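Local coordinates for uncharacterized conserved protein (Thermotoga maritima, PDB 2ZBV) that binds adenosine in a pocket between subunits and probably cleaves S-adenosyl-L-methionine, by hydrolysis or halogenation, at residues M1-L5 / A29-D33; V62-D68 / F132-A136; V71-R75 / F124-G128; R75-M80 / A90-L96. All blocks are in the same frame, centred on the assembly; numbering follows the deposited sequence.

Contact 1: residues M1-L5 / A29-D33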
loop_
_atom_site.group_PDB
_atom_site.type_symbol
_atom_site.label_atom_id
_atom_site.label_comp_id
_atom_site.label_asym_id
_atom_site.label_seq_id
_atom_site.Cartn_x
_atom_site.Cartn_y
_atom_site.Cartn_z
HETATM N N MSE A 1 0.456 19.824 5.581
HETATM C CA MSE A 1 0.210 18.376 5.338
HETATM C C MSE A 1 0.649 17.520 6.528
HETATM O O MSE A 1 1.415 17.967 7.377
HETATM C CB MSE A 1 0.941 17.923 4.059
HETATM C CG MSE A 1 2.441 18.248 4.003
HETATM SE SE MSE A 1 3.338 17.849 2.272
HETATM C CE MSE A 1 2.780 19.423 1.277
ATOM N N ILE A 2 0.137 16.296 6.588
ATOM C CA ILE A 2 0.482 15.357 7.646
ATOM C C ILE A 2 1.272 14.175 7.062
ATOM O O ILE A 2 0.800 13.521 6.137
ATOM C CB ILE A 2 -0.802 14.815 8.338
ATOM C CG1 ILE A 2 -1.417 15.902 9.222
ATOM C CG2 ILE A 2 -0.482 13.587 9.173
ATOM C CD1 ILE A 2 -2.782 15.519 9.788
ATOM N N GLY A 3 2.471 13.925 7.593
ATOM C CA GLY A 3 3.294 12.807 7.139
ATOM C C GLY A 3 3.000 11.657 8.089
ATOM O O GLY A 3 3.218 11.788 9.289
ATOM N N PHE A 4 2.546 10.527 7.556
ATOM C CA PHE A 4 2.117 9.378 8.366
ATOM C C PHE A 4 3.094 8.192 8.315
ATOM O O PHE A 4 3.362 7.645 7.241
ATOM C CB PHE A 4 0.724 8.980 7.849
ATOM C CG PHE A 4 -0.138 8.207 8.828
ATOM C CD1 PHE A 4 0.273 7.961 10.137
ATOM C CD2 PHE A 4 -1.379 7.715 8.407
ATOM C CE1 PHE A 4 -0.544 7.229 11.021
ATOM C CE2 PHE A 4 -2.205 6.981 9.275
ATOM C CZ PHE A 4 -1.779 6.739 10.588
ATOM N N LEU A 5 3.610 7.793 9.480
ATOM C CA LEU A 5 4.570 6.683 9.583
ATOM C C LEU A 5 4.208 5.724 10.737
ATOM O O LEU A 5 4.051 6.158 11.878
ATOM C CB LEU A 5 5.975 7.264 9.800
ATOM C CG LEU A 5 7.206 6.380 10.045
ATOM C CD1 LEU A 5 7.378 5.379 8.921
ATOM C CD2 LEU A 5 8.450 7.275 10.125
ATOM N N ALA A 29 -7.716 17.882 5.519
ATOM C CA ALA A 29 -6.375 17.423 5.876
ATOM C C ALA A 29 -5.729 16.637 4.739
ATOM O O ALA A 29 -6.376 15.804 4.103
ATOM C CB ALA A 29 -6.433 16.554 7.132
ATOM N N GLU A 30 -4.455 16.917 4.489
ATOM C CA GLU A 30 -3.701 16.229 3.450
ATOM C C GLU A 30 -2.787 15.221 4.141
ATOM O O GLU A 30 -1.825 15.597 4.809
ATOM C CB GLU A 30 -2.849 17.219 2.647
ATOM C CG GLU A 30 -2.061 16.563 1.524
ATOM C CD GLU A 30 -2.966 15.986 0.448
ATOM O OE1 GLU A 30 -3.672 16.776 -0.216
ATOM O OE2 GLU A 30 -2.974 14.748 0.268
ATOM N N ILE A 31 -3.089 13.943 3.968
ATOM C CA ILE A 31 -2.311 12.883 4.597
ATOM C C ILE A 31 -1.408 12.175 3.596
ATOM O O ILE A 31 -1.876 11.610 2.613
ATOM C CB ILE A 31 -3.244 11.835 5.239
ATOM C CG1 ILE A 31 -4.237 12.531 6.178
ATOM C CG2 ILE A 31 -2.425 10.804 6.009
ATOM C CD1 ILE A 31 -5.326 11.606 6.722
ATOM N N ILE A 32 -0.109 12.221 3.840
ATOM C CA ILE A 32 0.830 11.545 2.956
ATOM C C ILE A 32 1.484 10.440 3.753
ATOM O O ILE A 32 2.102 10.691 4.772
ATOM C CB ILE A 32 1.923 12.486 2.429
ATOM C CG1 ILE A 32 1.274 13.628 1.633
ATOM C CG2 ILE A 32 2.912 11.684 1.564
ATOM C CD1 ILE A 32 2.262 14.523 0.898
ATOM N N ASP A 33 1.313 9.211 3.292
ATOM C CA ASP A 33 1.901 8.065 3.963
ATOM C C ASP A 33 3.388 8.004 3.647
ATOM O O ASP A 33 3.791 8.044 2.488
ATOM C CB ASP A 33 1.228 6.776 3.489
ATOM C CG ASP A 33 -0.245 6.707 3.868
ATOM O OD1 ASP A 33 -1.035 6.172 3.065
ATOM O OD2 ASP A 33 -0.613 7.174 4.970
#
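The side chains of these two parallel strands divide between two faces. Ile2, Phe4, Ile31 and Asp33 share one: both isoleucines are m,t and lie against Ile22 of helix 14-25, while chi1 of Phe4 (t) carries its ring away from the partner strand, yet leaves CD2 4.0 Å from Ile31 CG2 and 3.6 Å from Asp33 OD2. On the other face Ile32, m,t as well, meets the selenium of selenomethionine Met1 (SE to CD1 3.8 Å), and Gly3 opposite it adds no side chain. The register, Ile2 with Ile31 to Phe4 with Asp33, rests on Ile2 N to Glu30 O (2.7 Å), Ile32 N to Ile2 O (2.8 Å) and Phe4 N to Ile32 O (2.8 Å). Helix 14-25 makes the connection a beta-alpha-beta unit. Asp33 OD1 forms a salt bridge with Lys19 and OD2 a hydrogen bond with His36; Glu30 forms a salt bridge with Lys23 of the second subunit. The chemistry therefore implies a division of roles: backbone hydrogen bonds and apolar groups join the strands, while the carboxylates serve partners beyond them.

Contact 2: residues V62-D68 / F132-A136; sequences VFLVVVD and FAPVA. With ADN (adenosine), chain D.
A carboxylate set beside an aromatic rim ends this otherwise apolar contact: Asp68 OD2 lies 3.7 Å from Phe132 CE2, at the ring edge and near its plane, while the same oxygen makes a salt bridge to Arg75. Strand 62-66 runs extended against the 132-136 turn of helix 127-140, the axes of these short segments 8.6 Å apart and almost exactly antiparallel (176°), with no hydrogen bond between them. The turn is closed by Ala136 N to Phe132 O (2.9 Å) and kinks at Pro134. Val62, Leu64 and Val66 point to the helix, and small Ala136 lets its CA come within 6.2 Å of Leu64 CA. This is helix-on-sheet packing in an alpha/beta domain, whose ligand pocket lies at the C-terminal end of the strand: Asp68 N donates to adenosine O3' (2.8 Å). Leu64 (t,p) reaches Phe132 CB with CD1 (3.5 Å) and Ala133 CB with CD2 (4.0 Å). Val62 (t) sets CG1 3.9 Å from Ala136 CB; Phe132, chi1 m, brings CD2 3.9 Å from Val66 CG2 (Val66 chi1 t).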
loop_
_atom_site.group_PDB
_atom_site.type_symbol
_atom_site.label_atom_id
_atom_site.label_comp_id
_atom_site.label_asym_id
_atom_site.label_seq_id
_atom_site.Cartn_x
_atom_site.Cartn_y
_atom_site.Cartn_z
ATOM N N VAL A 62 3.302 18.357 9.937
ATOM C CA VAL A 62 3.044 17.652 11.187
ATOM C C VAL A 62 3.212 16.160 10.886
ATOM O O VAL A 62 2.558 15.629 9.999
ATOM C CB VAL A 62 1.603 17.888 11.698
ATOM C CG1 VAL A 62 1.337 16.999 12.905
ATOM C CG2 VAL A 62 1.409 19.362 12.085
ATOM N N PHE A 63 4.096 15.497 11.621
ATOM C CA PHE A 63 4.341 14.076 11.418
ATOM C C PHE A 63 3.651 13.217 12.475
ATOM O O PHE A 63 3.805 13.442 13.674
ATOM C CB PHE A 63 5.847 13.798 11.442
ATOM C CG PHE A 63 6.594 14.391 10.274
ATOM C CD1 PHE A 63 6.738 13.678 9.085
ATOM C CD2 PHE A 63 7.155 15.665 10.364
ATOM C CE1 PHE A 63 7.434 14.223 7.994
ATOM C CE2 PHE A 63 7.855 16.223 9.278
ATOM C CZ PHE A 63 7.990 15.492 8.091
ATOM N N LEU A 64 2.879 12.242 12.017
ATOM C CA LEU A 64 2.179 11.322 12.912
ATOM C C LEU A 64 3.011 10.047 12.885
ATOM O O LEU A 64 2.975 9.307 11.910
ATOM C CB LEU A 64 0.774 11.066 12.386
ATOM C CG LEU A 64 -0.101 10.032 13.102
ATOM C CD1 LEU A 64 -0.201 10.324 14.594
ATOM C CD2 LEU A 64 -1.475 10.073 12.448
ATOM N N VAL A 65 3.775 9.813 13.949
ATOM C CA VAL A 65 4.669 8.666 14.005
ATOM C C VAL A 65 4.265 7.700 15.106
ATOM O O VAL A 65 4.442 7.986 16.288
ATOM C CB VAL A 65 6.119 9.133 14.249
ATOM C CG1 VAL A 65 7.092 7.964 14.074
ATOM C CG2 VAL A 65 6.451 10.278 13.298
ATOM N N VAL A 66 3.741 6.547 14.710
ATOM C CA VAL A 66 3.288 5.575 15.682
ATOM C C VAL A 66 3.828 4.153 15.536
ATOM O O VAL A 66 3.262 3.320 14.822
ATOM C CB VAL A 66 1.735 5.511 15.719
ATOM C CG1 VAL A 66 1.274 4.647 16.890
ATOM C CG2 VAL A 66 1.152 6.916 15.853
ATOM N N VAL A 67 4.941 3.909 16.218
ATOM C CA VAL A 67 5.588 2.594 16.322
ATOM C C VAL A 67 5.629 2.648 17.842
ATOM O O VAL A 67 6.542 3.221 18.445
ATOM C CB VAL A 67 6.996 2.589 15.721
ATOM C CG1 VAL A 67 7.616 1.199 15.867
ATOM C CG2 VAL A 67 6.923 2.981 14.250
ATOM N N ASP A 68 4.616 2.050 18.451
ATOM C CA ASP A 68 4.420 2.169 19.886
ATOM C C ASP A 68 4.171 0.869 20.659
ATOM O O ASP A 68 3.060 0.610 21.107
ATOM C CB ASP A 68 3.248 3.155 20.024
ATOM C CG ASP A 68 2.990 3.601 21.431
ATOM O OD1 ASP A 68 3.894 3.504 22.287
ATOM O OD2 ASP A 68 1.859 4.086 21.654
ATOM N N PHE A 132 -3.006 10.074 19.253
ATOM C CA PHE A 132 -2.042 10.630 18.305
ATOM C C PHE A 132 -2.624 11.217 17.031
ATOM O O PHE A 132 -2.314 12.357 16.675
ATOM C CB PHE A 132 -0.990 9.575 17.939
ATOM C CG PHE A 132 -0.125 9.158 19.095
ATOM C CD1 PHE A 132 0.596 10.107 19.817
ATOM C CD2 PHE A 132 -0.023 7.818 19.456
ATOM C CE1 PHE A 132 1.402 9.729 20.885
ATOM C CE2 PHE A 132 0.782 7.424 20.526
ATOM C CZ PHE A 132 1.497 8.377 21.240
ATOM N N ALA A 133 -3.460 10.446 16.339
ATOM C CA ALA A 133 -4.042 10.925 15.091
ATOM C C ALA A 133 -4.850 12.207 15.278
ATOM O O ALA A 133 -4.622 13.189 14.581
ATOM C CB ALA A 133 -4.911 9.831 14.449
ATOM N N PRO A 134 -5.802 12.220 16.225
ATOM C CA PRO A 134 -6.574 13.455 16.395
ATOM C C PRO A 134 -5.714 14.657 16.787
ATOM O O PRO A 134 -5.968 15.781 16.344
ATOM C CB PRO A 134 -7.617 13.073 17.454
ATOM C CG PRO A 134 -6.971 11.930 18.205
ATOM C CD PRO A 134 -6.318 11.147 17.094
ATOM N N VAL A 135 -4.695 14.425 17.607
ATOM C CA VAL A 135 -3.809 15.509 18.007
ATOM C C VAL A 135 -3.084 16.068 16.781
ATOM O O VAL A 135 -3.003 17.291 16.597
ATOM C CB VAL A 135 -2.791 15.030 19.062
ATOM C CG1 VAL A 135 -1.645 16.025 19.189
ATOM C CG2 VAL A 135 -3.495 14.888 20.413
ATOM N N ALA A 136 -2.573 15.178 15.931
ATOM C CA ALA A 136 -1.887 15.612 14.717
ATOM C C ALA A 136 -2.877 16.382 13.848
ATOM O O ALA A 136 -2.528 17.397 13.248
ATOM C CB ALA A 136 -1.343 14.406 13.948
HETATM O "O5'" ADN D . -1.315 1.079 19.171
HETATM C "C5'" ADN D . -0.544 0.759 18.008
HETATM C "C4'" ADN D . 0.770 0.108 18.433
HETATM O "O4'" ADN D . 0.557 -1.149 19.145
HETATM C "C3'" ADN D . 1.684 -0.243 17.236
HETATM O "O3'" ADN D . 2.559 0.842 16.931
HETATM C "C2'" ADN D . 2.414 -1.516 17.718
HETATM O "O2'" ADN D . 3.826 -1.318 17.794
HETATM C "C1'" ADN D . 1.820 -1.843 19.086
HETATM N N9 ADN D . 1.620 -3.297 19.214
HETATM C C8 ADN D . 0.713 -4.060 18.507
HETATM N N7 ADN D . 0.800 -5.307 18.857
HETATM C C5 ADN D . 1.757 -5.437 19.802
HETATM C C6 ADN D . 2.292 -6.528 20.543
HETATM N N6 ADN D . 1.808 -7.817 20.353
HETATM N N1 ADN D . 3.278 -6.279 21.433
HETATM C C2 ADN D . 3.761 -5.036 21.634
HETATM N N3 ADN D . 3.285 -3.985 20.959
HETATM C C4 ADN D . 2.299 -4.140 20.047
#

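Contact 3: residues V71-R75 / F124-G128. With ADN (adenosine), chain D.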
loop_
_atom_site.group_PDB
_atom_site.type_symbol
_atom_site.label_atom_id
_atom_site.label_comp_id
_atom_site.label_asym_id
_atom_site.label_seq_id
_atom_site.Cartn_x
_atom_site.Cartn_y
_atom_site.Cartn_z
ATOM N N VAL A 71 2.442 1.064 24.071
ATOM C CA VAL A 71 1.128 1.677 24.096
ATOM C C VAL A 71 0.371 1.217 25.350
ATOM O O VAL A 71 0.365 0.031 25.686
ATOM C CB VAL A 71 0.324 1.305 22.818
ATOM C CG1 VAL A 71 0.052 -0.208 22.785
ATOM C CG2 VAL A 71 -0.974 2.098 22.760
ATOM N N GLY A 72 -0.238 2.162 26.059
ATOM C CA GLY A 72 -0.993 1.808 27.249
ATOM C C GLY A 72 -0.211 1.744 28.552
ATOM O O GLY A 72 -0.801 1.522 29.607
ATOM N N THR A 73 1.104 1.931 28.493
ATOM C CA THR A 73 1.934 1.896 29.697
ATOM C C THR A 73 2.190 3.327 30.179
ATOM O O THR A 73 1.560 4.264 29.699
ATOM C CB THR A 73 3.290 1.200 29.431
ATOM O OG1 THR A 73 4.056 1.979 28.507
ATOM C CG2 THR A 73 3.073 -0.196 28.848
ATOM N N SER A 74 3.117 3.498 31.114
ATOM C CA SER A 74 3.412 4.825 31.648
ATOM C C SER A 74 4.253 5.675 30.701
ATOM O O SER A 74 4.572 6.823 31.007
ATOM C CB SER A 74 4.130 4.704 32.993
ATOM O OG SER A 74 5.399 4.090 32.835
ATOM N N ARG A 75 4.616 5.115 29.553
ATOM C CA ARG A 75 5.414 5.862 28.592
ATOM C C ARG A 75 4.614 7.100 28.187
ATOM O O ARG A 75 3.396 7.033 27.982
ATOM C CB ARG A 75 5.732 4.987 27.372
ATOM C CG ARG A 75 4.537 4.680 26.472
ATOM C CD ARG A 75 4.501 5.606 25.258
ATOM N NE ARG A 75 3.348 5.341 24.397
ATOM C CZ ARG A 75 2.114 5.780 24.635
ATOM N NH1 ARG A 75 1.863 6.519 25.712
ATOM N NH2 ARG A 75 1.125 5.466 23.803
ATOM N N PHE A 124 -6.933 0.961 25.352
ATOM C CA PHE A 124 -5.655 0.755 26.017
ATOM C C PHE A 124 -4.515 0.488 25.050
ATOM O O PHE A 124 -3.371 0.820 25.341
ATOM C CB PHE A 124 -5.725 -0.429 26.989
ATOM C CG PHE A 124 -6.782 -0.293 28.041
ATOM C CD1 PHE A 124 -6.833 0.834 28.854
ATOM C CD2 PHE A 124 -7.721 -1.303 28.228
ATOM C CE1 PHE A 124 -7.809 0.954 29.842
ATOM C CE2 PHE A 124 -8.704 -1.196 29.213
ATOM C CZ PHE A 124 -8.749 -0.067 30.023
ATOM N N THR A 125 -4.819 -0.104 23.900
ATOM C CA THR A 125 -3.761 -0.455 22.964
ATOM C C THR A 125 -3.769 0.178 21.569
ATOM O O THR A 125 -3.071 -0.300 20.677
ATOM C CB THR A 125 -3.691 -1.994 22.812
ATOM O OG1 THR A 125 -4.943 -2.489 22.324
ATOM C CG2 THR A 125 -3.404 -2.648 24.169
ATOM N N PHE A 126 -4.542 1.242 21.372
ATOM C CA PHE A 126 -4.570 1.908 20.067
ATOM C C PHE A 126 -4.592 3.431 20.217
ATOM O O PHE A 126 -5.485 4.105 19.702
ATOM C CB PHE A 126 -5.779 1.439 19.245
ATOM C CG PHE A 126 -5.664 1.720 17.758
ATOM C CD1 PHE A 126 -4.462 2.150 17.196
ATOM C CD2 PHE A 126 -6.757 1.532 16.920
ATOM C CE1 PHE A 126 -4.352 2.389 15.816
ATOM C CE2 PHE A 126 -6.662 1.765 15.541
ATOM C CZ PHE A 126 -5.453 2.195 14.990
ATOM N N HIS A 127 -3.608 3.967 20.932
ATOM C CA HIS A 127 -3.514 5.408 21.128
ATOM C C HIS A 127 -3.287 6.081 19.773
ATOM O O HIS A 127 -3.589 7.260 19.597
ATOM C CB HIS A 127 -2.375 5.742 22.094
ATOM C CG HIS A 127 -2.673 5.409 23.525
ATOM N ND1 HIS A 127 -3.833 4.776 23.918
ATOM C CD2 HIS A 127 -1.955 5.611 24.657
ATOM C CE1 HIS A 127 -3.819 4.602 25.229
ATOM N NE2 HIS A 127 -2.690 5.099 25.701
ATOM N N GLY A 128 -2.766 5.322 18.811
ATOM C CA GLY A 128 -2.547 5.873 17.485
ATOM C C GLY A 128 -3.829 6.468 16.918
ATOM O O GLY A 128 -3.803 7.515 16.268
HETATM O "O5'" ADN D . -1.315 1.079 19.171
HETATM C "C5'" ADN D . -0.544 0.759 18.008
HETATM C "C4'" ADN D . 0.770 0.108 18.433
HETATM O "O4'" ADN D . 0.557 -1.149 19.145
HETATM C "C3'" ADN D . 1.684 -0.243 17.236
HETATM O "O3'" ADN D . 2.559 0.842 16.931
HETATM C "C2'" ADN D . 2.414 -1.516 17.718
HETATM O "O2'" ADN D . 3.826 -1.318 17.794
HETATM C "C1'" ADN D . 1.820 -1.843 19.086
HETATM N N9 ADN D . 1.620 -3.297 19.214
HETATM C C8 ADN D . 0.713 -4.060 18.507
HETATM N N7 ADN D . 0.800 -5.307 18.857
HETATM C C5 ADN D . 1.757 -5.437 19.802
HETATM C C6 ADN D . 2.292 -6.528 20.543
HETATM N N6 ADN D . 1.808 -7.817 20.353
HETATM N N1 ADN D . 3.278 -6.279 21.433
HETATM C C2 ADN D . 3.761 -5.036 21.634
HETATM N N3 ADN D . 3.285 -3.985 20.959
HETATM C C4 ADN D . 2.299 -4.140 20.047
#
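Val71 lays CG2 over the face of the His127 imidazole, 4.1 Å from the ring centroid and 21° off the normal, a CH-pi contact. The same methyl lies 3.6 Å from Thr125 C and 3.7 Å from His127 N, so it fills the bend where the chain enters helix 127-140, with Phe126 at the N-cap position. Next to it, Gly72 CA sits 3.2 Å from Phe124 O; a CB would clash with that oxygen, and phi near 88° also calls for glycine. This meeting of two loops forms one wall of the adenosine pocket, where the ribose O5' donates a hydrogen bond to Thr125 O (2.7 Å) and lies 3.7 Å from Val71 CG2. Phe220 of the third subunit packs on Val71, evidence that the site is built at a subunit interface. Arg75 starts sideways, but its end comes nearer, with NH2 3.2 Å from His127 CD2, at the guanidinium edge. CD2 is a carbon and accepts no hydrogen bond, so this is a van der Waals contact; the charge of Arg75 is met separately by a salt bridge to Asp68.

Contact 4: residues R75-M80 / A90-L96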
loop_
_atom_site.group_PDB
_atom_site.type_symbol
_atom_site.label_atom_id
_atom_site.label_comp_id
_atom_site.label_asym_id
_atom_site.label_seq_id
_atom_site.Cartn_x
_atom_site.Cartn_y
_atom_site.Cartn_z
ATOM N N ARG A 75 4.616 5.115 29.553
ATOM C CA ARG A 75 5.414 5.862 28.592
ATOM C C ARG A 75 4.614 7.100 28.187
ATOM O O ARG A 75 3.396 7.033 27.982
ATOM C CB ARG A 75 5.732 4.987 27.372
ATOM C CG ARG A 75 4.537 4.680 26.472
ATOM C CD ARG A 75 4.501 5.606 25.258
ATOM N NE ARG A 75 3.348 5.341 24.397
ATOM C CZ ARG A 75 2.114 5.780 24.635
ATOM N NH1 ARG A 75 1.863 6.519 25.712
ATOM N NH2 ARG A 75 1.125 5.466 23.803
ATOM N N LYS A 76 5.300 8.231 28.088
ATOM C CA LYS A 76 4.652 9.489 27.735
ATOM C C LYS A 76 4.295 9.608 26.259
ATOM O O LYS A 76 4.972 9.054 25.394
ATOM C CB LYS A 76 5.559 10.669 28.119
ATOM C CG LYS A 76 5.833 10.809 29.629
ATOM C CD LYS A 76 6.824 11.946 29.890
ATOM C CE LYS A 76 7.250 12.028 31.358
ATOM N NZ LYS A 76 6.149 12.481 32.258
ATOM N N ALA A 77 3.217 10.335 25.996
ATOM C CA ALA A 77 2.753 10.615 24.646
ATOM C C ALA A 77 3.223 12.059 24.483
ATOM O O ALA A 77 2.925 12.902 25.332
ATOM C CB ALA A 77 1.238 10.535 24.585
ATOM N N ILE A 78 3.953 12.350 23.414
ATOM C CA ILE A 78 4.496 13.693 23.238
ATOM C C ILE A 78 4.352 14.308 21.852
ATOM O O ILE A 78 3.964 13.645 20.888
ATOM C CB ILE A 78 6.015 13.712 23.566
ATOM C CG1 ILE A 78 6.761 12.795 22.588
ATOM C CG2 ILE A 78 6.269 13.233 24.987
ATOM C CD1 ILE A 78 8.274 12.882 22.694
ATOM N N VAL A 79 4.667 15.601 21.781
ATOM C CA VAL A 79 4.657 16.362 20.532
ATOM C C VAL A 79 5.943 17.183 20.585
ATOM O O VAL A 79 6.152 17.965 21.517
ATOM C CB VAL A 79 3.455 17.334 20.408
ATOM C CG1 VAL A 79 3.609 18.162 19.144
ATOM C CG2 VAL A 79 2.141 16.568 20.353
HETATM N N MSE A 80 6.807 16.989 19.594
HETATM C CA MSE A 80 8.085 17.692 19.541
HETATM C C MSE A 80 8.129 18.685 18.389
HETATM O O MSE A 80 7.546 18.454 17.322
HETATM C CB MSE A 80 9.233 16.679 19.394
HETATM C CG MSE A 80 10.638 17.290 19.294
HETATM SE SE MSE A 80 11.993 16.034 18.713
HETATM C CE MSE A 80 12.452 15.285 20.410
ATOM N N ALA A 90 4.215 11.730 18.588
ATOM C CA ALA A 90 4.656 10.355 18.785
ATOM C C ALA A 90 4.842 9.929 20.239
ATOM O O ALA A 90 4.782 10.746 21.162
ATOM C CB ALA A 90 5.967 10.148 18.042
ATOM N N PRO A 91 5.051 8.622 20.460
ATOM C CA PRO A 91 5.258 8.138 21.824
ATOM C C PRO A 91 6.689 8.485 22.213
ATOM O O PRO A 91 7.569 8.576 21.350
ATOM C CB PRO A 91 5.040 6.631 21.694
ATOM C CG PRO A 91 5.500 6.344 20.292
ATOM C CD PRO A 91 4.872 7.492 19.527
ATOM N N ASP A 92 6.919 8.692 23.503
ATOM C CA ASP A 92 8.251 9.024 23.998
ATOM C C ASP A 92 9.069 7.737 24.178
ATOM O O ASP A 92 9.429 7.373 25.297
ATOM C CB ASP A 92 8.127 9.779 25.335
ATOM C CG ASP A 92 9.473 10.153 25.927
ATOM O OD1 ASP A 92 10.370 10.575 25.163
ATOM O OD2 ASP A 92 9.635 10.036 27.161
ATOM N N ASN A 93 9.360 7.051 23.074
ATOM C CA ASN A 93 10.119 5.801 23.139
ATOM C C ASN A 93 11.417 5.820 22.341
ATOM O O ASN A 93 12.023 4.772 22.118
ATOM C CB ASN A 93 9.255 4.635 22.653
ATOM C CG ASN A 93 8.817 4.801 21.204
ATOM O OD1 ASN A 93 9.306 5.685 20.493
ATOM N ND2 ASN A 93 7.897 3.952 20.763
ATOM N N GLY A 94 11.840 7.000 21.899
ATOM C CA GLY A 94 13.077 7.089 21.146
ATOM C C GLY A 94 12.918 7.152 19.633
ATOM O O GLY A 94 13.904 7.353 18.925
ATOM N N VAL A 95 11.699 6.985 19.122
ATOM C CA VAL A 95 11.499 7.038 17.675
ATOM C C VAL A 95 11.892 8.402 17.077
ATOM O O VAL A 95 12.286 8.490 15.910
ATOM C CB VAL A 95 10.030 6.667 17.281
ATOM C CG1 VAL A 95 9.034 7.744 17.751
ATOM C CG2 VAL A 95 9.943 6.468 15.771
ATOM N N LEU A 96 11.819 9.463 17.882
ATOM C CA LEU A 96 12.178 10.805 17.408
ATOM C C LEU A 96 13.647 11.143 17.641
ATOM O O LEU A 96 14.052 12.299 17.493
ATOM C CB LEU A 96 11.311 11.867 18.094
ATOM C CG LEU A 96 9.799 11.746 17.879
ATOM C CD1 LEU A 96 9.081 12.898 18.576
ATOM C CD2 LEU A 96 9.493 11.735 16.380
HETATM O O HOH W 1 8.209 8.245 28.766
#
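The backbones run antiparallel, with Ala77 and Pro91 as a non-hydrogen-bonded pair (CA to CA 4.5 Å) and Ile78 and Ala90 as a hydrogen-bonded one (5.6 Å). Ile78 N donates to Ala90 O (2.9 Å) and Ala90 N to Ile78 O (3.0 Å); beyond Pro91 the pairing resumes with Asp92 N to Lys76 O at 2.7 Å. Pro91 cannot donate, but at a non-hydrogen-bonded position its nitrogen faces away from Ala77, so this strand pair loses no bond. Asp92 then centres an inverse gamma turn, closed by a weak Asn93 N to Pro91 O bond (2.9 Å), and an Asx turn follows, Val95 N to Asn93 OD1 (3.0 Å), leading to Leu96 at the N-cap of helix 97-103. The whole is the open end of the beta hairpin 77-82/87-91 within the mixed sheet. Among the side chains, Ile78 (p,t) has CG2 3.9 Å from Asp92 CB and CD1 4.2 Å from Leu96 CD1, which also meets Met80 CB (3.9 Å); Met80 is a selenomethionine. At the other end, Arg75 NE passes 3.4 Å from Pro91 CB, its guanidinium held by Asp68. A water links Lys76 N (3.0 Å), from which it accepts, to Asp92 OD2 (2.8 Å), to which it donates, while Asp92 OD1 accepts from Glu156 N.

In the fold
Contacts 1, 2 and 4 all reach one mixed sheet of the N-terminal domain, in the order 31-33, 2-6, 62-66, 87-91, 77-82 and then 105-110. Gly3 O to Leu64 N (2.8 Å) joins contact 1 to contact 2, their centres 10 Å apart. Along the chain contact 1 closes first; contact 2 then spans 62 to 136, enclosing contact 3, which in turn encloses contact 4. Contacts 2 and 3 share helix 127-140, while contacts 3 and 4 share Arg75, whose NH2 meets Asp68 OD2 at 2.7 Å. Contact 1, about 21 Å from contact 3 between centres, includes edge strand 31-33 and meets the second subunit, whereas contacts 2 and 3 line the adenosine pocket beyond the C-terminal end of strand 62-66.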